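Local structure of DNA-binding response regulator, merR family (Colwellia psychrerythraea, 3CNB) at residues M23-Q26 and F27-L31; A46-L49 and L50-K54; L115-T118 and L119-K122. The protein probably acts as a DNA-binding response regulator, of which this chain is the signal receiver domain, the part expected to be phosphorylated in signalling. All blocks are in the same frame, centred on the assembly; numbering follows the deposited sequence.

Contact 1 (M23-Q26 and F27-L31)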
# COMPACT_ATOMS: atom_id res chain seq x y z
N MET A 23 12.08 -0.81 6.67
CA MET A 23 11.86 0.39 7.49
C MET A 23 10.37 0.68 7.64
O MET A 23 9.88 0.90 8.76
CB MET A 23 12.60 1.61 6.91
CG MET A 23 12.03 2.96 7.36
SD MET A 23 12.95 4.40 6.83
CE MET A 23 14.59 3.88 7.38
N LEU A 24 9.65 0.68 6.52
CA LEU A 24 8.19 0.79 6.53
C LEU A 24 7.54 -0.30 7.38
O LEU A 24 6.59 -0.05 8.10
CB LEU A 24 7.64 0.77 5.10
CG LEU A 24 6.13 1.00 4.91
CD1 LEU A 24 5.68 2.32 5.51
CD2 LEU A 24 5.78 0.95 3.44
N THR A 25 8.08 -1.52 7.29
CA THR A 25 7.54 -2.65 8.06
C THR A 25 7.75 -2.40 9.55
O THR A 25 6.82 -2.60 10.33
CB THR A 25 8.22 -4.02 7.67
OG1 THR A 25 7.95 -4.29 6.29
CG2 THR A 25 7.67 -5.16 8.51
N GLN A 26 8.95 -1.95 9.91
CA GLN A 26 9.29 -1.70 11.31
C GLN A 26 8.46 -0.57 11.89
O GLN A 26 7.95 -0.67 13.01
CB GLN A 26 10.77 -1.34 11.43
CG GLN A 26 11.28 -1.29 12.86
CD GLN A 26 11.08 -2.57 13.59
OE1 GLN A 26 11.65 -3.60 13.23
NE2 GLN A 26 10.28 -2.53 14.65
N PHE A 27 8.35 0.52 11.14
CA PHE A 27 7.45 1.62 11.47
C PHE A 27 6.00 1.17 11.72
O PHE A 27 5.36 1.59 12.71
CB PHE A 27 7.47 2.68 10.37
CG PHE A 27 6.61 3.87 10.66
CD1 PHE A 27 7.06 4.87 11.54
CD2 PHE A 27 5.35 3.99 10.09
CE1 PHE A 27 6.27 5.97 11.83
CE2 PHE A 27 4.55 5.10 10.37
CZ PHE A 27 5.02 6.09 11.24
N LEU A 28 5.48 0.34 10.84
CA LEU A 28 4.11 -0.10 10.98
C LEU A 28 3.92 -1.13 12.09
O LEU A 28 2.85 -1.18 12.70
CB LEU A 28 3.56 -0.60 9.65
CG LEU A 28 3.39 0.39 8.51
CD1 LEU A 28 2.98 -0.38 7.23
CD2 LEU A 28 2.35 1.41 8.89
N GLU A 29 4.94 -1.93 12.38
CA GLU A 29 4.92 -2.83 13.57
C GLU A 29 4.98 -2.06 14.88
O GLU A 29 4.32 -2.46 15.85
CB GLU A 29 6.04 -3.88 13.52
CG GLU A 29 5.85 -4.90 12.39
CD GLU A 29 6.94 -5.94 12.27
OE1 GLU A 29 8.09 -5.68 12.71
OE2 GLU A 29 6.65 -7.01 11.72
N ASN A 30 5.79 -1.00 14.92
CA ASN A 30 5.82 -0.07 16.06
C ASN A 30 4.43 0.51 16.30
O ASN A 30 3.95 0.53 17.42
CB ASN A 30 6.81 1.09 15.81
CG ASN A 30 8.26 0.63 15.79
OD1 ASN A 30 8.56 -0.51 16.10
ND2 ASN A 30 9.16 1.53 15.37
N LEU A 31 3.78 0.97 15.23
CA LEU A 31 2.46 1.60 15.27
C LEU A 31 1.35 0.62 15.64
O LEU A 31 0.44 0.96 16.38
CB LEU A 31 2.13 2.20 13.90
CG LEU A 31 1.67 3.64 13.74
CD1 LEU A 31 1.13 3.82 12.34
CD2 LEU A 31 0.64 4.05 14.79
O HOH W 1 8.70 -5.21 15.34
O HOH W 2 10.76 -5.32 11.46
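Four successive i to i+4 bonds, from Phe-27 N to Met-23 O through Asn-30 N to Gln-26 O, carry this stretch as regular alpha-helix, the straightest being that of Phe-27 at 174°. It is the C-terminal part of helix 18-31, the crossover helix of the first beta-alpha-beta unit in a CheY-like receiver domain. On the buried side Leu-24 and Leu-28 run abreast, Leu-24 CG 4.1 Å from Leu-28 CD1, both resting on Ile-13 of strand 10-14. Thr-25 sends its hydroxyl back to Ala-21 O, while its methyl, anti to the backbone N, runs beside Glu-29, with Thr-25 CG2 3.8 Å from Glu-29 OE2. The outer side is polar. Gln-26 and Glu-29 cross at about a right angle, and two waters join them: one donates to Glu-29 OE1 at 2.7 Å and accepts from Gln-26 NE2, the other donates to both Gln-26 OE1 and Glu-29 OE1. An alanine in place of Glu-29 would remove the carboxylate, is likely to leave both waters without their second protein partner, and would probably make the Gln-26 amide freer to turn. That amide is also held one turn on: Asn-30 OD1 lies in its plane and receives NE2 at 3.0 Å, although the donor stands 36° out of the Asn-30 carbonyl plane.

Contact 2 (A46-L49 and L50-K54)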
# COMPACT_ATOMS: atom_id res chain seq x y z
N ALA A 46 3.50 -10.14 -4.98
CA ALA A 46 2.38 -9.18 -4.80
C ALA A 46 1.04 -9.80 -5.18
O ALA A 46 0.09 -9.75 -4.38
CB ALA A 46 2.64 -7.91 -5.57
N GLY A 47 0.97 -10.43 -6.36
CA GLY A 47 -0.25 -11.12 -6.81
C GLY A 47 -0.68 -12.22 -5.87
O GLY A 47 -1.86 -12.37 -5.54
N ASP A 48 0.32 -12.96 -5.40
CA ASP A 48 0.12 -14.17 -4.63
C ASP A 48 -0.30 -13.82 -3.21
O ASP A 48 -1.32 -14.32 -2.72
CB ASP A 48 1.43 -14.99 -4.65
CG ASP A 48 1.33 -16.27 -3.86
OD1 ASP A 48 0.24 -16.87 -3.79
OD2 ASP A 48 2.36 -16.69 -3.29
N LEU A 49 0.46 -12.92 -2.57
CA LEU A 49 0.22 -12.50 -1.19
C LEU A 49 -1.07 -11.70 -1.00
O LEU A 49 -1.68 -11.77 0.06
CB LEU A 49 1.42 -11.76 -0.65
CG LEU A 49 2.49 -12.61 0.08
CD1 LEU A 49 2.87 -13.86 -0.67
CD2 LEU A 49 3.74 -11.79 0.39
N LEU A 50 -1.53 -11.01 -2.05
CA LEU A 50 -2.89 -10.44 -2.06
C LEU A 50 -3.92 -11.44 -1.53
O LEU A 50 -4.80 -11.09 -0.76
CB LEU A 50 -3.30 -10.07 -3.47
CG LEU A 50 -4.01 -8.77 -3.85
CD1 LEU A 50 -4.77 -8.97 -5.13
CD2 LEU A 50 -4.93 -8.22 -2.77
N HIS A 51 -3.81 -12.68 -1.99
CA HIS A 51 -4.75 -13.73 -1.59
C HIS A 51 -4.38 -14.38 -0.27
O HIS A 51 -5.25 -14.57 0.59
CB HIS A 51 -4.88 -14.76 -2.71
CG HIS A 51 -5.40 -14.18 -3.98
ND1 HIS A 51 -6.74 -14.04 -4.23
CD2 HIS A 51 -4.76 -13.67 -5.06
CE1 HIS A 51 -6.91 -13.48 -5.42
NE2 HIS A 51 -5.72 -13.24 -5.94
N THR A 52 -3.11 -14.73 -0.09
CA THR A 52 -2.73 -15.60 1.04
C THR A 52 -2.64 -14.87 2.39
O THR A 52 -2.83 -15.48 3.45
CB THR A 52 -1.40 -16.35 0.78
OG1 THR A 52 -0.34 -15.41 0.61
CG2 THR A 52 -1.50 -17.21 -0.46
N VAL A 53 -2.35 -13.58 2.34
CA VAL A 53 -2.18 -12.75 3.53
C VAL A 53 -3.55 -12.15 3.90
O VAL A 53 -3.79 -11.84 5.07
CB VAL A 53 -1.08 -11.68 3.25
CG1 VAL A 53 -1.14 -10.50 4.18
CG2 VAL A 53 0.31 -12.34 3.26
N LYS A 54 -4.43 -12.04 2.91
CA LYS A 54 -5.74 -11.37 3.03
C LYS A 54 -5.62 -10.02 3.75
O LYS A 54 -6.16 -9.87 4.84
CB LYS A 54 -6.76 -12.27 3.75
CG LYS A 54 -7.05 -13.60 3.06
CD LYS A 54 -7.25 -14.73 4.07
CE LYS A 54 -8.64 -14.70 4.70
NZ LYS A 54 -8.86 -15.85 5.62
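Leu-49 and Val-53 cross at a slant on the inner side of helix 43-52, one of the helices that flank the parallel sheet of this CheY-like receiver domain. Leu-49 CG comes to 3.9 Å from Val-53 CG2, the methyl set anti to the carbonyl carbon and beside the backbone N, a torsion that turns it back toward the preceding turn. Both side chains also rest on strand 36-40, Leu-49 on Ala-40 and Val-53 on Lys-38. Thr-52 slants across Leu-49, its OG1 3.8 Å from Leu-49 CD1. That hydroxyl sits between the backbone N and the carbonyl carbon (chi1 62°), which sends the methyl CG2 toward Asp-48, 3.8 Å from Asp-48 OD1, again at a slant. Leu-50 takes another direction, toward Arg-75 of helix 69-77, and its CB packs over the carbonyl oxygens of Ala-46 and Gly-47.

Near the end of the helix the bonding becomes bifurcated. Leu-50 N, Thr-52 N and Val-53 N each reach the oxygen four residues back, but Asp-48 O, with Thr-52 N in its carbonyl plane, takes His-51 N, three residues on, as a second donor, 50° out of that plane and bent to 138° at the hydrogen. Lys-54 then leaves helical geometry with a positive phi. The imidazole of His-51 turns an edge to the backbone, with CD2 3.2 Å from Gly-47 O, near the ring plane.

Contact 3 (L115-T118 and L119-K122)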
# COMPACT_ATOMS: atom_id res chain seq x y z
N LEU A 115 9.15 9.50 2.13
CA LEU A 115 7.83 9.44 2.73
C LEU A 115 7.72 10.30 3.99
O LEU A 115 8.61 10.26 4.83
CB LEU A 115 7.51 7.98 3.03
CG LEU A 115 6.05 7.61 3.27
CD1 LEU A 115 5.78 6.30 2.62
CD2 LEU A 115 5.76 7.56 4.76
N ASN A 116 6.66 11.09 4.11
CA ASN A 116 6.43 11.84 5.34
C ASN A 116 5.77 10.91 6.37
O ASN A 116 4.57 10.65 6.31
CB ASN A 116 5.55 13.07 5.08
CG ASN A 116 5.51 14.04 6.27
OD1 ASN A 116 5.49 13.63 7.42
ND2 ASN A 116 5.50 15.33 5.99
N PHE A 117 6.58 10.40 7.30
CA PHE A 117 6.10 9.45 8.29
C PHE A 117 5.16 10.04 9.37
O PHE A 117 4.36 9.32 9.94
CB PHE A 117 7.28 8.71 8.91
CG PHE A 117 7.86 7.64 8.03
CD1 PHE A 117 7.34 6.35 8.06
CD2 PHE A 117 8.92 7.91 7.17
CE1 PHE A 117 7.87 5.35 7.25
CE2 PHE A 117 9.45 6.92 6.35
CZ PHE A 117 8.93 5.63 6.39
N THR A 118 5.27 11.33 9.66
CA THR A 118 4.27 12.01 10.51
C THR A 118 2.86 11.99 9.88
O THR A 118 1.86 11.62 10.51
CB THR A 118 4.69 13.46 10.78
OG1 THR A 118 5.93 13.45 11.50
CG2 THR A 118 3.65 14.24 11.60
N LEU A 119 2.79 12.41 8.63
CA LEU A 119 1.53 12.34 7.90
C LEU A 119 0.99 10.89 7.75
O LEU A 119 -0.20 10.64 7.96
CB LEU A 119 1.70 13.00 6.55
CG LEU A 119 0.51 13.03 5.58
CD1 LEU A 119 -0.76 13.66 6.20
CD2 LEU A 119 0.92 13.73 4.30
N LEU A 120 1.87 9.95 7.44
CA LEU A 120 1.47 8.54 7.33
C LEU A 120 0.91 7.97 8.62
O LEU A 120 -0.10 7.28 8.59
CB LEU A 120 2.63 7.68 6.83
CG LEU A 120 2.32 6.16 6.81
CD1 LEU A 120 1.34 5.82 5.64
CD2 LEU A 120 3.58 5.28 6.77
N GLU A 121 1.56 8.26 9.74
CA GLU A 121 1.09 7.83 11.06
C GLU A 121 -0.38 8.22 11.30
O GLU A 121 -1.18 7.38 11.67
CB GLU A 121 2.00 8.40 12.15
CG GLU A 121 1.80 7.79 13.55
CD GLU A 121 0.93 8.63 14.48
OE1 GLU A 121 0.83 8.27 15.67
OE2 GLU A 121 0.35 9.65 14.03
N LYS A 122 -0.71 9.49 11.07
CA LYS A 122 -2.07 10.03 11.22
C LYS A 122 -3.03 9.38 10.24
O LYS A 122 -4.12 8.94 10.62
CB LYS A 122 -2.06 11.53 10.93
CG LYS A 122 -3.34 12.27 11.28
CD LYS A 122 -3.10 13.12 12.50
CE LYS A 122 -4.19 14.14 12.71
NZ LYS A 122 -3.68 15.15 13.67
O HOH W 3 1.33 12.13 13.22
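Leu-115 CD2 meets Leu-120 CD2 at 3.7 Å, and the same Leu-115 methyl lies over the centre of the Phe-117 ring, 3.7 Å above its plane. This trio is the tight part at the start of helix 117-129, the last helix of the receiver fold, with Leu-115 coming from the loop just before it. Leu-115 and Leu-120 cross at a slant, while Phe-117 and Leu-120 follow the same direction, the ring's CD1 4.1 Å from Leu-120 CD2. One leucine methyl thus fills the angle between the other leucine and the ring. Leu-120 brings CD2 within touch of both partners because chi1 (175°) swings CG to the side away from its own N.

The polar side begins at Asn-116, the N-cap. Its side chain crosses that of Leu-119 at about a right angle, and OD1 accepts from Leu-119 N at 3.2 Å; the bond is nearly straight at the hydrogen (173°), but the donor stands 57° out of the carboxamide plane. The cap thereby satisfies one of the amides that a helix start leaves without a carbonyl, and Asn-116 O takes the next one, Leu-120 N. Farther round, the packing gives way to solvent. The bond from Lys-122 N to Thr-118 O is weak at 3.4 Å, and a water gives that oxygen a second donor at 2.8 Å while also donating to Glu-121 OE2. Glu-121 bends at chi2 to reach this water, and its other oxygen, OE1, forms a long, weak ion pair with Lys-125.

Within the fold, Leu-115 touches Phe-20 and Leu-120 packs on Leu-24 and Phe-27 of helix 18-31; Phe-111 of strand 109-112 touches Leu-120 and the more outward Leu-119.

From the N terminus the three contacts follow in series, none enclosing or crossing another, and each closes a turn or two of its own helix. Contact 1 lies on helix 18-31, between strands 10-14 and 36-40; contact 2 covers the C-terminal part of helix 43-52 and the start of the loop before strand 57-61; contact 3 starts helix 117-129, after strand 109-112. Contacts 1 and 3 touch: the rings of Phe-27 and Phe-117 meet edge-to-face, and Leu-24 CD1 comes 3.8 Å from Leu-120 CD2, tying first and last helices together. Contact 2 stands apart, its nearest atoms about 10 Å from contact 1 and about 17 Å from contact 3, joined to contact 1 through strands 10-14 and 36-40.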